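Local coordinates for penicillin-binding protein 2B (PDB 2WAD) that probably forms the peptide cross-links between adjacent glycan strands of pneumococcal cell-wall peptidoglycan, as a penicillin-binding transpeptidase of the elongasome, at residues K389-I393 and S443-V448; N405-Q411 and S431-V437. The contacts are given in a common frame with arbitrary orientation. Residue numbers count along the deposited sequence, not the author numbering.

Both interactions lie in the transpeptidase domain, their centres about 10 Å apart, but they differ in depth and chemistry. Interaction 1 is buried: helix 389-398 meets the start of helix 445-455 through a lysine amine that donates to three oxygens of the 443-448 segment, with aliphatic side chains beside it. Interaction 2 is only partly buried, a two-stranded antiparallel ribbon nearer the periphery and held mainly by backbone hydrogen bonds. The chain leaves helix 389-398, forms the ribbon and returns through helix 436-442 to the second half of interaction 1. The two are joined directly by hydrogen bonds from Tyr447 OH to Gln406 O and between Ser444 OG and Asp410 OD2.

Interaction 1: residues K389-I393 and S443-V448; sequences KAATI and SSNAYV. Unlike the reference sequence in segment 443-448: Ala446 (reference Thr), Val448 (reference Met).
Lys389 NZ donates to three oxygens of the 443-448 segment, Asn445 OD1 (2.6 Å), Ser443 O (2.9 Å) and Ser443 OG (3.1 Å), and also hydrogen-bonds Ser386 OG. Its side chain is extended (chi1 m, then t throughout), which lets it span the gap between helix 389-398, where Ile393 N bonds Lys389 O at 3.2 Å, and the turn at 443-445. With Ser386, the probable acyl-ester nucleophile, which also hydrogen-bonds Ser443 OG, this matches the SxxK and SxN motifs of penicillin-binding transpeptidases; Lys615 also bonds Ser443 OG. Ser443, with phi/psi 62/49, is the C-prime residue of a Schellman motif ending helix 436-442. Ser444 then N-caps the next helix, its OG accepting from Tyr447 N at 3.1 Å and also bonding Asp410. Beside the polar cluster, Val448, which replaces the reference methionine, sets CG1 4.1 Å from Lys389 CB, 4.0 Å from Thr392 CB and 4.2 Å from Ile393 CG1; the closest CA pair is Thr392-Val448, 6.4 Å. Ile393 CG1 also lies 4.1 Å from Tyr447 CE2. Helix 436-442 packs against Ile393 and Tyr447, helix 471-484 against Thr392, and helix 525-536 against Ala390 and Ala391.

Interaction 2: residues N405-Q411 and S431-V437; sequences NQTLTDQ and SFPITAV
This is a short antiparallel beta ribbon in the transpeptidase domain, strand 408-410 pairing with strand 432-434 just before helix 436-442. The strand axes approach to 4.5 Å, with 127° between their N-to-C directions, so the ribbon is strongly twisted. Leu408-Ile434 and Asp410-Phe432 are hydrogen-bonded pairs flanking the non-hydrogen-bonded pair Thr409-Pro433. Leu408 N donates to Ile434 O and Ile434 N to Leu408 O, both at 2.9 Å; Asp410 N donates to Phe432 O at 2.8 Å and Phe432 N to Asp410 O at 3.1 Å. Pro433, lacking an amide hydrogen, suits the non-hydrogen-bonded position. Contacts from CA-H groups add to the pairing, such as Thr407 CA to Ile434 O at 3.3 Å.

Leu408, Asp410, Phe432 and Ile434 share one face, and Thr409 and Pro433 occupy the other. Phe432 (chi1 p) presents one ring face to Asp410 CB, a CH-pi contact 4.0 Å from the ring centroid, while Asp410 OD2 bonds Tyr425 and Ser444. Leu408 packs on Tyr447 of helix 445-455.

Beyond the strands, Asn405 OD1 accepts from Val437 N (3.1 Å) and, weakly, from Ala436 N (2.7 Å), at the first turn of helix 436-442. Thr435 is the helix's N-cap residue; a water lies 2.8 Å from Thr435 OG1 and is bonded weakly by Asn405 ND2 at 3.3 Å. Backbone bonding thus fixes the strand register, while a side-chain carbonyl reaching amides at the helix start ties the ribbon to the helix that leads to Ser443.

Interaction 1: residues K389-I393 and S443-V448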
loop_
_atom_site.group_PDB
_atom_site.type_symbol
_atom_site.label_atom_id
_atom_site.label_comp_id
_atom_site.label_asym_id
_atom_site.label_seq_id
_atom_site.Cartn_x
_atom_site.Cartn_y
_atom_site.Cartn_z
ATOM N N LYS A 389 -16.636 -20.165 -5.743
ATOM C CA LYS A 389 -17.661 -21.146 -5.452
ATOM C C LYS A 389 -17.451 -21.953 -4.167
ATOM O O LYS A 389 -18.408 -22.385 -3.522
ATOM C CB LYS A 389 -17.933 -22.014 -6.684
ATOM C CG LYS A 389 -18.688 -21.239 -7.746
ATOM C CD LYS A 389 -18.882 -22.029 -9.039
ATOM C CE LYS A 389 -19.686 -21.183 -10.018
ATOM N NZ LYS A 389 -19.914 -21.756 -11.380
ATOM N N ALA A 390 -16.196 -22.130 -3.775
ATOM C CA ALA A 390 -15.864 -22.798 -2.518
ATOM C C ALA A 390 -16.311 -22.020 -1.277
ATOM O O ALA A 390 -16.603 -22.625 -0.227
ATOM C CB ALA A 390 -14.388 -23.040 -2.439
ATOM N N ALA A 391 -16.366 -20.692 -1.374
ATOM C CA ALA A 391 -16.825 -19.906 -0.232
ATOM C C ALA A 391 -18.344 -20.031 -0.091
ATOM O O ALA A 391 -18.867 -20.072 1.025
ATOM C CB ALA A 391 -16.367 -18.431 -0.314
ATOM N N THR A 392 -19.060 -20.110 -1.208
ATOM C CA THR A 392 -20.519 -20.280 -1.159
ATOM C C THR A 392 -20.959 -21.608 -0.573
ATOM O O THR A 392 -21.921 -21.653 0.193
ATOM C CB THR A 392 -21.153 -20.186 -2.550
ATOM O OG1 THR A 392 -20.693 -18.982 -3.181
ATOM C CG2 THR A 392 -22.659 -20.151 -2.422
ATOM N N ILE A 393 -20.284 -22.687 -0.972
ATOM C CA ILE A 393 -20.479 -23.975 -0.335
ATOM C C ILE A 393 -20.181 -23.890 1.162
ATOM O O ILE A 393 -20.893 -24.473 1.980
ATOM C CB ILE A 393 -19.651 -25.089 -1.025
ATOM C CG1 ILE A 393 -20.053 -25.208 -2.498
ATOM C CG2 ILE A 393 -19.940 -26.458 -0.423
ATOM C CD1 ILE A 393 -19.144 -26.130 -3.337
ATOM N N SER A 443 -17.527 -26.672 -11.963
ATOM C CA SER A 443 -17.962 -25.286 -11.832
ATOM C C SER A 443 -19.467 -25.165 -12.021
ATOM O O SER A 443 -19.941 -24.333 -12.787
ATOM C CB SER A 443 -17.198 -24.344 -12.773
ATOM O OG SER A 443 -17.196 -22.999 -12.280
ATOM N N SER A 444 -20.206 -26.012 -11.319
ATOM C CA SER A 444 -21.658 -26.021 -11.429
ATOM C C SER A 444 -22.279 -24.778 -10.803
ATOM O O SER A 444 -22.099 -24.523 -9.604
ATOM C CB SER A 444 -22.206 -27.259 -10.711
ATOM O OG SER A 444 -23.595 -27.116 -10.501
ATOM N N ASN A 445 -23.024 -24.014 -11.594
ATOM C CA ASN A 445 -23.873 -22.976 -11.006
ATOM C C ASN A 445 -25.098 -23.541 -10.266
ATOM O O ASN A 445 -25.559 -22.930 -9.304
ATOM C CB ASN A 445 -24.341 -21.959 -12.052
ATOM C CG ASN A 445 -23.261 -20.964 -12.463
ATOM O OD1 ASN A 445 -22.277 -20.716 -11.752
ATOM N ND2 ASN A 445 -23.471 -20.346 -13.619
ATOM N N ALA A 446 -25.633 -24.682 -10.701
ATOM C CA ALA A 446 -26.834 -25.249 -10.073
ATOM C C ALA A 446 -26.597 -25.539 -8.598
ATOM O O ALA A 446 -27.498 -25.353 -7.767
ATOM C CB ALA A 446 -27.297 -26.524 -10.765
ATOM N N TYR A 447 -25.401 -26.026 -8.285
ATOM C CA TYR A 447 -25.114 -26.433 -6.899
ATOM C C TYR A 447 -25.113 -25.221 -5.943
ATOM O O TYR A 447 -25.666 -25.305 -4.827
ATOM C CB TYR A 447 -23.775 -27.179 -6.823
ATOM C CG TYR A 447 -23.567 -27.969 -5.540
ATOM C CD1 TYR A 447 -23.980 -29.288 -5.450
ATOM C CD2 TYR A 447 -22.985 -27.390 -4.413
ATOM C CE1 TYR A 447 -23.815 -30.019 -4.284
ATOM C CE2 TYR A 447 -22.827 -28.109 -3.231
ATOM C CZ TYR A 447 -23.244 -29.421 -3.186
ATOM O OH TYR A 447 -23.106 -30.166 -2.040
ATOM N N VAL A 448 -24.513 -24.104 -6.380
ATOM C CA VAL A 448 -24.325 -22.948 -5.523
ATOM C C VAL A 448 -25.564 -22.059 -5.460
ATOM O O VAL A 448 -25.767 -21.365 -4.475
ATOM C CB VAL A 448 -23.099 -22.075 -5.900
ATOM C CG1 VAL A 448 -21.784 -22.774 -5.521
ATOM C CG2 VAL A 448 -23.128 -21.651 -7.363
#

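Interaction 2: residues N405-Q411 and S431-V437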
loop_
_atom_site.group_PDB
_atom_site.type_symbol
_atom_site.label_atom_id
_atom_site.label_comp_id
_atom_site.label_asym_id
_atom_site.label_seq_id
_atom_site.Cartn_x
_atom_site.Cartn_y
_atom_site.Cartn_z
ATOM N N ASN A 405 -20.467 -33.944 1.910
ATOM C CA ASN A 405 -20.280 -33.927 0.470
ATOM C C ASN A 405 -21.588 -34.289 -0.204
ATOM O O ASN A 405 -21.653 -35.265 -0.967
ATOM C CB ASN A 405 -19.165 -34.894 0.058
ATOM C CG ASN A 405 -18.809 -34.795 -1.426
ATOM O OD1 ASN A 405 -19.060 -33.777 -2.083
ATOM N ND2 ASN A 405 -18.210 -35.855 -1.959
ATOM N N GLN A 406 -22.598 -33.468 0.078
ATOM C CA GLN A 406 -23.995 -33.709 -0.306
ATOM C C GLN A 406 -24.293 -33.643 -1.807
ATOM O O GLN A 406 -23.762 -32.778 -2.521
ATOM C CB GLN A 406 -24.925 -32.756 0.465
ATOM C CG GLN A 406 -26.418 -32.967 0.227
ATOM C CD GLN A 406 -27.283 -32.103 1.144
ATOM O OE1 GLN A 406 -26.865 -31.747 2.248
ATOM N NE2 GLN A 406 -28.487 -31.764 0.695
ATOM N N THR A 407 -25.160 -34.554 -2.265
ATOM C CA THR A 407 -25.576 -34.623 -3.660
ATOM C C THR A 407 -26.794 -33.758 -3.932
ATOM O O THR A 407 -27.755 -33.772 -3.185
ATOM C CB THR A 407 -25.898 -36.066 -4.117
ATOM O OG1 THR A 407 -24.694 -36.845 -4.129
ATOM C CG2 THR A 407 -26.514 -36.064 -5.535
ATOM N N LEU A 408 -26.739 -32.985 -5.008
ATOM C CA LEU A 408 -27.877 -32.204 -5.436
ATOM C C LEU A 408 -28.050 -32.532 -6.918
ATOM O O LEU A 408 -27.192 -33.179 -7.523
ATOM C CB LEU A 408 -27.626 -30.698 -5.240
ATOM C CG LEU A 408 -27.462 -30.078 -3.843
ATOM C CD1 LEU A 408 -27.233 -28.553 -3.898
ATOM C CD2 LEU A 408 -28.640 -30.351 -2.964
ATOM N N THR A 409 -29.155 -32.093 -7.501
ATOM C CA THR A 409 -29.354 -32.260 -8.928
ATOM C C THR A 409 -28.844 -31.002 -9.628
ATOM O O THR A 409 -29.289 -29.881 -9.354
ATOM C CB THR A 409 -30.849 -32.470 -9.261
ATOM O OG1 THR A 409 -31.332 -33.596 -8.521
ATOM C CG2 THR A 409 -31.072 -32.707 -10.763
ATOM N N ASP A 410 -27.910 -31.208 -10.545
ATOM C CA ASP A 410 -27.550 -30.168 -11.491
ATOM C C ASP A 410 -28.662 -30.114 -12.538
ATOM O O ASP A 410 -28.901 -31.094 -13.249
ATOM C CB ASP A 410 -26.203 -30.496 -12.138
ATOM C CG ASP A 410 -25.613 -29.315 -12.866
ATOM O OD1 ASP A 410 -26.249 -28.778 -13.799
ATOM O OD2 ASP A 410 -24.498 -28.908 -12.480
ATOM N N GLN A 411 -29.341 -28.970 -12.599
ATOM C CA GLN A 411 -30.449 -28.702 -13.519
ATOM C C GLN A 411 -30.491 -27.188 -13.717
ATOM O O GLN A 411 -29.942 -26.438 -12.896
ATOM C CB GLN A 411 -31.773 -29.169 -12.888
ATOM C CG GLN A 411 -31.950 -28.599 -11.477
ATOM C CD GLN A 411 -33.097 -29.224 -10.703
ATOM O OE1 GLN A 411 -34.153 -29.484 -11.269
ATOM N NE2 GLN A 411 -32.892 -29.471 -9.407
ATOM N N SER A 431 -29.895 -33.195 -17.014
ATOM C CA SER A 431 -29.847 -33.059 -15.555
ATOM C C SER A 431 -29.214 -34.302 -14.939
ATOM O O SER A 431 -29.388 -35.419 -15.429
ATOM C CB SER A 431 -31.261 -32.906 -14.995
ATOM O OG SER A 431 -31.811 -31.700 -15.481
ATOM N N PHE A 432 -28.468 -34.110 -13.861
ATOM C CA PHE A 432 -27.721 -35.219 -13.302
ATOM C C PHE A 432 -27.312 -34.919 -11.867
ATOM O O PHE A 432 -27.210 -33.762 -11.462
ATOM C CB PHE A 432 -26.493 -35.543 -14.176
ATOM C CG PHE A 432 -25.565 -34.383 -14.366
ATOM C CD1 PHE A 432 -25.687 -33.553 -15.476
ATOM C CD2 PHE A 432 -24.587 -34.097 -13.419
ATOM C CE1 PHE A 432 -24.849 -32.454 -15.651
ATOM C CE2 PHE A 432 -23.737 -33.003 -13.585
ATOM C CZ PHE A 432 -23.884 -32.166 -14.699
ATOM N N PRO A 433 -27.085 -35.977 -11.086
ATOM C CA PRO A 433 -26.625 -35.822 -9.714
ATOM C C PRO A 433 -25.179 -35.336 -9.674
ATOM O O PRO A 433 -24.388 -35.662 -10.571
ATOM C CB PRO A 433 -26.761 -37.229 -9.128
ATOM C CG PRO A 433 -26.682 -38.145 -10.315
ATOM C CD PRO A 433 -27.169 -37.382 -11.516
ATOM N N ILE A 434 -24.871 -34.537 -8.652
ATOM C CA ILE A 434 -23.570 -33.898 -8.482
ATOM C C ILE A 434 -23.276 -33.688 -6.984
ATOM O O ILE A 434 -24.101 -33.156 -6.244
ATOM C CB ILE A 434 -23.510 -32.575 -9.318
ATOM C CG1 ILE A 434 -22.075 -32.111 -9.496
ATOM C CG2 ILE A 434 -24.336 -31.439 -8.706
ATOM C CD1 ILE A 434 -21.934 -30.936 -10.468
ATOM N N THR A 435 -22.115 -34.151 -6.530
ATOM C CA THR A 435 -21.624 -33.915 -5.175
ATOM C C THR A 435 -20.932 -32.557 -5.043
ATOM O O THR A 435 -20.793 -31.802 -6.006
ATOM C CB THR A 435 -20.590 -34.979 -4.752
ATOM O OG1 THR A 435 -19.410 -34.873 -5.569
ATOM C CG2 THR A 435 -21.172 -36.409 -4.803
ATOM N N ALA A 436 -20.489 -32.237 -3.832
ATOM C CA ALA A 436 -19.898 -30.918 -3.597
ATOM C C ALA A 436 -18.532 -30.850 -4.299
ATOM O O ALA A 436 -18.184 -29.841 -4.919
ATOM C CB ALA A 436 -19.793 -30.642 -2.106
ATOM N N VAL A 437 -17.803 -31.957 -4.244
ATOM C CA VAL A 437 -16.502 -32.099 -4.903
ATOM C C VAL A 437 -16.647 -31.876 -6.412
ATOM O O VAL A 437 -15.852 -31.152 -6.999
ATOM C CB VAL A 437 -15.916 -33.497 -4.642
ATOM C CG1 VAL A 437 -14.615 -33.719 -5.432
ATOM C CG2 VAL A 437 -15.701 -33.759 -3.136
HETATM O O HOH W 1 -17.434 -36.839 -5.052
#